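Local coordinates for protein nicotinate-nucleotide pyrophosphorylase (Ehrlichia chaffeensis, PDB 3L0G) that probably converts quinolinate to nicotinate mononucleotide, releasing carbon dioxide and pyrophosphate, as a phosphoribosyltransferase of NAD(+) biosynthesis, at residues V66-P71 / V165-G170; I88-G93 / K98-V103. All coordinates share one frame; numbering follows the deposited sequence.

Interaction 1: residues V66-P71 / V165-G170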
loop_
_atom_site.group_PDB
_atom_site.type_symbol
_atom_site.label_atom_id
_atom_site.label_comp_id
_atom_site.label_asym_id
_atom_site.label_seq_id
_atom_site.Cartn_x
_atom_site.Cartn_y
_atom_site.Cartn_z
ATOM N N VAL C 66 -13.132 19.943 -16.117
ATOM C CA VAL C 66 -11.688 20.066 -16.007
ATOM C C VAL C 66 -11.177 18.642 -15.875
ATOM O O VAL C 66 -11.586 17.913 -14.960
ATOM C CB VAL C 66 -11.255 20.913 -14.811
ATOM C CG1 VAL C 66 -9.768 20.880 -14.704
ATOM C CG2 VAL C 66 -11.758 22.422 -14.954
ATOM N N VAL C 67 -10.319 18.225 -16.801
ATOM C CA VAL C 67 -9.831 16.838 -16.824
ATOM C C VAL C 67 -8.948 16.592 -15.618
ATOM O O VAL C 67 -8.052 17.402 -15.339
ATOM C CB VAL C 67 -9.039 16.525 -18.127
ATOM C CG1 VAL C 67 -8.413 15.136 -18.073
ATOM C CG2 VAL C 67 -9.948 16.608 -19.358
ATOM N N CYS C 68 -9.201 15.502 -14.893
ATOM C CA CYS C 68 -8.321 15.111 -13.776
ATOM C C CYS C 68 -8.364 13.598 -13.565
ATOM O O CYS C 68 -9.418 12.984 -13.662
ATOM C CB CYS C 68 -8.713 15.843 -12.505
ATOM S SG CYS C 68 -7.391 15.849 -11.214
ATOM N N GLY C 69 -7.213 12.998 -13.295
ATOM C CA GLY C 69 -7.121 11.558 -13.038
ATOM C C GLY C 69 -6.549 10.766 -14.188
ATOM O O GLY C 69 -6.527 9.537 -14.128
ATOM N N ILE C 70 -6.104 11.446 -15.253
ATOM C CA ILE C 70 -5.521 10.738 -16.405
ATOM C C ILE C 70 -4.309 9.863 -16.049
ATOM O O ILE C 70 -4.177 8.751 -16.594
ATOM C CB ILE C 70 -5.169 11.679 -17.577
ATOM C CG1 ILE C 70 -6.413 12.307 -18.167
ATOM C CG2 ILE C 70 -4.457 10.907 -18.703
ATOM C CD1 ILE C 70 -7.269 11.300 -18.953
ATOM N N PRO C 71 -3.421 10.329 -15.134
ATOM C CA PRO C 71 -2.296 9.410 -14.787
ATOM C C PRO C 71 -2.748 8.078 -14.171
ATOM O O PRO C 71 -2.063 7.077 -14.312
ATOM C CB PRO C 71 -1.438 10.239 -13.807
ATOM C CG PRO C 71 -1.756 11.730 -14.202
ATOM C CD PRO C 71 -3.256 11.668 -14.524
ATOM N N VAL C 165 -7.672 19.308 -6.438
ATOM C CA VAL C 165 -7.829 20.741 -6.121
ATOM C C VAL C 165 -6.718 21.590 -6.774
ATOM O O VAL C 165 -7.005 22.618 -7.378
ATOM C CB VAL C 165 -7.885 20.998 -4.597
ATOM C CG1 VAL C 165 -7.732 22.513 -4.293
ATOM C CG2 VAL C 165 -9.204 20.433 -4.021
ATOM N N CYS C 166 -5.465 21.142 -6.694
ATOM C CA CYS C 166 -4.373 21.796 -7.408
ATOM C C CYS C 166 -4.547 21.758 -8.939
ATOM O O CYS C 166 -4.356 22.769 -9.593
ATOM C CB CYS C 166 -2.992 21.268 -6.943
ATOM S SG CYS C 166 -2.700 21.671 -5.114
ATOM N N ILE C 167 -4.957 20.624 -9.501
ATOM C CA ILE C 167 -5.269 20.578 -10.931
ATOM C C ILE C 167 -6.284 21.646 -11.295
ATOM O O ILE C 167 -6.154 22.256 -12.354
ATOM C CB ILE C 167 -5.755 19.182 -11.425
ATOM C CG1 ILE C 167 -4.640 18.154 -11.259
ATOM C CG2 ILE C 167 -6.205 19.233 -12.923
ATOM C CD1 ILE C 167 -3.253 18.582 -11.864
ATOM N N GLY C 168 -7.245 21.897 -10.405
ATOM C CA GLY C 168 -8.308 22.892 -10.625
ATOM C C GLY C 168 -7.965 24.360 -10.391
ATOM O O GLY C 168 -8.826 25.243 -10.608
ATOM N N GLY C 169 -6.719 24.635 -9.983
ATOM C CA GLY C 169 -6.212 25.997 -9.784
ATOM C C GLY C 169 -6.099 26.373 -8.313
ATOM O O GLY C 169 -5.765 27.504 -7.994
ATOM N N GLY C 170 -6.391 25.430 -7.420
ATOM C CA GLY C 170 -6.313 25.648 -5.976
ATOM C C GLY C 170 -4.948 25.312 -5.376
ATOM O O GLY C 170 -3.995 24.978 -6.092
#
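A chi1 of -162° carries Cys68 SG away from its own backbone N and toward Ile167, whose chi1 of -64° sets CG1 beside its backbone N and CG2 on the far side from it. Cys68 SG rests against the flank of Ile167, 3.6 Å from Ile167 CG1 and 3.7 Å from Ile167 CB, so it meets the root of the side chain rather than its end. Ile167 CG2 reaches the backbone before the cysteine, coming within 3.5 Å of Val67 O, and Val66 CG1 closes the row more loosely at 4.3 Å from Ile167 CG2. Ile167 is the last residue of helix 158-167. The chain leaves that helix through a Schellman motif at Gly169, with Gly169 N bonded to Cys166 O and Gly170 N to Val165 O. The facing segment leads to Gly69, the N-cap of helix 70-79. The contact therefore packs the end of one helix against the lead-in to another, joining the N-terminal and C-terminal family regions of the enzyme. Polar needs on the cysteine side are met elsewhere: Ser127 OG bonds Cys68 N, and Val67 O pairs with Gly93. With methyl and methylene groups against sulfur and a carbonyl oxygen, the two segments are held to each other by shape and van der Waals contact, without hydrogen bonds.

Interaction 2: residues I88-G93 / K98-V103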
loop_
_atom_site.group_PDB
_atom_site.type_symbol
_atom_site.label_atom_id
_atom_site.label_comp_id
_atom_site.label_asym_id
_atom_site.label_seq_id
_atom_site.Cartn_x
_atom_site.Cartn_y
_atom_site.Cartn_z
ATOM N N ILE C 88 -3.598 9.060 -25.282
ATOM C CA ILE C 88 -4.157 10.150 -24.486
ATOM C C ILE C 88 -4.383 11.351 -25.375
ATOM O O ILE C 88 -3.483 11.755 -26.103
ATOM C CB ILE C 88 -3.196 10.592 -23.385
ATOM C CG1 ILE C 88 -2.817 9.422 -22.492
ATOM C CG2 ILE C 88 -3.830 11.632 -22.536
ATOM C CD1 ILE C 88 -3.979 8.793 -21.860
ATOM N N HIS C 89 -5.564 11.955 -25.291
ATOM C CA HIS C 89 -5.853 13.159 -26.068
ATOM C C HIS C 89 -6.049 14.403 -25.215
ATOM O O HIS C 89 -6.005 15.516 -25.727
ATOM C CB HIS C 89 -7.087 12.926 -26.929
ATOM C CG HIS C 89 -6.966 11.747 -27.822
ATOM N ND1 HIS C 89 -5.958 11.632 -28.756
ATOM C CD2 HIS C 89 -7.717 10.628 -27.932
ATOM C CE1 HIS C 89 -6.083 10.482 -29.388
ATOM N NE2 HIS C 89 -7.139 9.850 -28.907
ATOM N N LYS C 90 -6.280 14.222 -23.919
ATOM C CA LYS C 90 -6.345 15.339 -23.013
ATOM C C LYS C 90 -5.500 15.013 -21.766
ATOM O O LYS C 90 -5.414 13.860 -21.353
ATOM C CB LYS C 90 -7.818 15.637 -22.666
ATOM C CG LYS C 90 -8.663 16.135 -23.858
ATOM C CD LYS C 90 -8.317 17.545 -24.293
ATOM C CE LYS C 90 -9.081 17.976 -25.563
ATOM N NZ LYS C 90 -8.436 17.403 -26.821
ATOM N N LYS C 91 -4.845 16.015 -21.204
ATOM C CA LYS C 91 -4.048 15.859 -19.987
ATOM C C LYS C 91 -4.763 16.517 -18.814
ATOM O O LYS C 91 -5.656 17.366 -18.988
ATOM C CB LYS C 91 -2.651 16.515 -20.153
ATOM N N ASP C 92 -4.325 16.159 -17.614
ATOM C CA ASP C 92 -4.861 16.760 -16.412
ATOM C C ASP C 92 -4.717 18.287 -16.411
ATOM O O ASP C 92 -3.659 18.829 -16.698
ATOM C CB ASP C 92 -4.212 16.137 -15.172
ATOM C CG ASP C 92 -4.861 14.808 -14.772
ATOM O OD1 ASP C 92 -5.487 14.131 -15.622
ATOM O OD2 ASP C 92 -4.754 14.444 -13.583
ATOM N N GLY C 93 -5.815 18.969 -16.116
ATOM C CA GLY C 93 -5.843 20.425 -16.129
ATOM C C GLY C 93 -6.401 21.009 -17.418
ATOM O O GLY C 93 -6.746 22.197 -17.449
ATOM N N LYS C 98 -18.440 18.958 -23.649
ATOM C CA LYS C 98 -19.295 17.797 -23.824
ATOM C C LYS C 98 -18.851 16.940 -25.050
ATOM O O LYS C 98 -18.468 17.470 -26.103
ATOM C CB LYS C 98 -20.741 18.305 -24.011
ATOM C CG LYS C 98 -21.775 17.210 -24.200
ATOM C CD LYS C 98 -23.180 17.709 -24.185
ATOM C CE LYS C 98 -24.144 16.573 -24.603
ATOM N NZ LYS C 98 -25.560 17.004 -24.389
ATOM N N ASN C 99 -18.934 15.621 -24.906
ATOM C CA ASN C 99 -18.590 14.679 -25.984
ATOM C C ASN C 99 -17.146 14.852 -26.472
ATOM O O ASN C 99 -16.859 14.837 -27.669
ATOM C CB ASN C 99 -19.591 14.784 -27.149
ATOM C CG ASN C 99 -21.002 14.453 -26.720
ATOM O OD1 ASN C 99 -21.213 13.661 -25.794
ATOM N ND2 ASN C 99 -21.981 15.067 -27.375
ATOM N N SER C 100 -16.250 15.058 -25.519
ATOM C CA SER C 100 -14.847 15.108 -25.781
ATOM C C SER C 100 -14.213 13.753 -25.421
ATOM O O SER C 100 -14.455 13.228 -24.312
ATOM C CB SER C 100 -14.236 16.235 -24.945
ATOM O OG SER C 100 -12.833 16.260 -25.108
ATOM N N THR C 101 -13.382 13.227 -26.328
ATOM C CA THR C 101 -12.586 12.027 -26.135
ATOM C C THR C 101 -11.295 12.324 -25.391
ATOM O O THR C 101 -10.387 13.004 -25.895
ATOM C CB THR C 101 -12.252 11.342 -27.486
ATOM O OG1 THR C 101 -13.465 11.087 -28.203
ATOM C CG2 THR C 101 -11.494 9.985 -27.272
ATOM N N LEU C 102 -11.228 11.818 -24.166
ATOM C CA LEU C 102 -10.063 11.943 -23.336
ATOM C C LEU C 102 -8.981 10.956 -23.767
ATOM O O LEU C 102 -7.813 11.307 -23.798
ATOM C CB LEU C 102 -10.444 11.652 -21.881
ATOM C CG LEU C 102 -11.552 12.514 -21.238
ATOM C CD1 LEU C 102 -11.584 12.251 -19.714
ATOM C CD2 LEU C 102 -11.282 13.975 -21.531
ATOM N N VAL C 103 -9.384 9.714 -24.047
ATOM C CA VAL C 103 -8.473 8.632 -24.399
ATOM C C VAL C 103 -9.199 7.749 -25.377
ATOM O O VAL C 103 -10.413 7.578 -25.287
ATOM C CB VAL C 103 -8.092 7.771 -23.143
ATOM C CG1 VAL C 103 -7.167 6.637 -23.528
ATOM C CG2 VAL C 103 -7.431 8.626 -22.078
HETATM O O HOH W 1 -10.230 15.093 -27.517
#
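Lys90 folds over the chain of Ser100 to Leu102. Lys90 CB lies 4.0 Å from Leu102 CD2, where the two side chains cross at about a right angle. Lys90 CG stays near the same methyl and comes to 4.1 Å from Thr101 O. A bend at chi2 (-71°) carries the chain on, CE passes loosely by Ser100 OG, itself hydrogen-bonded to Thr96 OG1, and a second bend at chi4 (-80°) turns the ammonium group back toward its own segment. Lys90 NZ bonds His89 O at 3.3 Å, approaching from above the carbonyl plane instead of along a lone pair. Lys90 NZ also donates to a water 3.0 Å away, which in turn donates to Thr101 O at 2.6 Å, so the lysine bridges to segment 98-103 through one solvent molecule. This is the frayed end of an antiparallel pairing: strand 84-88 lies at an edge of the four-stranded sheet of the N-terminal domain, and Ile88 and Val103 form a non-hydrogen-bonded pair. Just beyond it, Leu102 O accepts two consecutive backbone N-H groups, a pattern resembling a classic beta bulge. His89 N donates to Leu102 O almost straight (2.8 Å, 163°); Lys90 N reaches Leu102 O at a longer 3.3 Å, but on a lone pair in the carbonyl plane. The paired Ile88 and Val103 lie side by side, with Ile88 CD1 tight against Val103 CG2 at 3.5 Å, on the side covered by helix 70-79 through Ile70 and Leu73. The His89 ring runs alongside Thr101, its CD2 near Thr101 CG2, while His89 NE2 is bonded to Ser104 OG and Thr101 OG1 to Asn60 OD1.

How the interactions relate
Interaction 1 is a buried, apolar seam between the two family regions, close to the chain's centre in space. Interaction 2 lies farther out, within the N-terminal region at a sheet edge, where backbone hydrogen bonds, a lysine and a water do much of the work. Both abut helix 70-79: the first includes its start, whereas the second sets Ile88 and Val103 against its side. They also touch directly. Asp92 OD1 bonds Ile70 N, 2.8 Å away, and OD2 bonds Gly69 N, so the loop of 88-93 supplies a carboxylate to the helix start. Gly93 N also packs against Ile167 CG2.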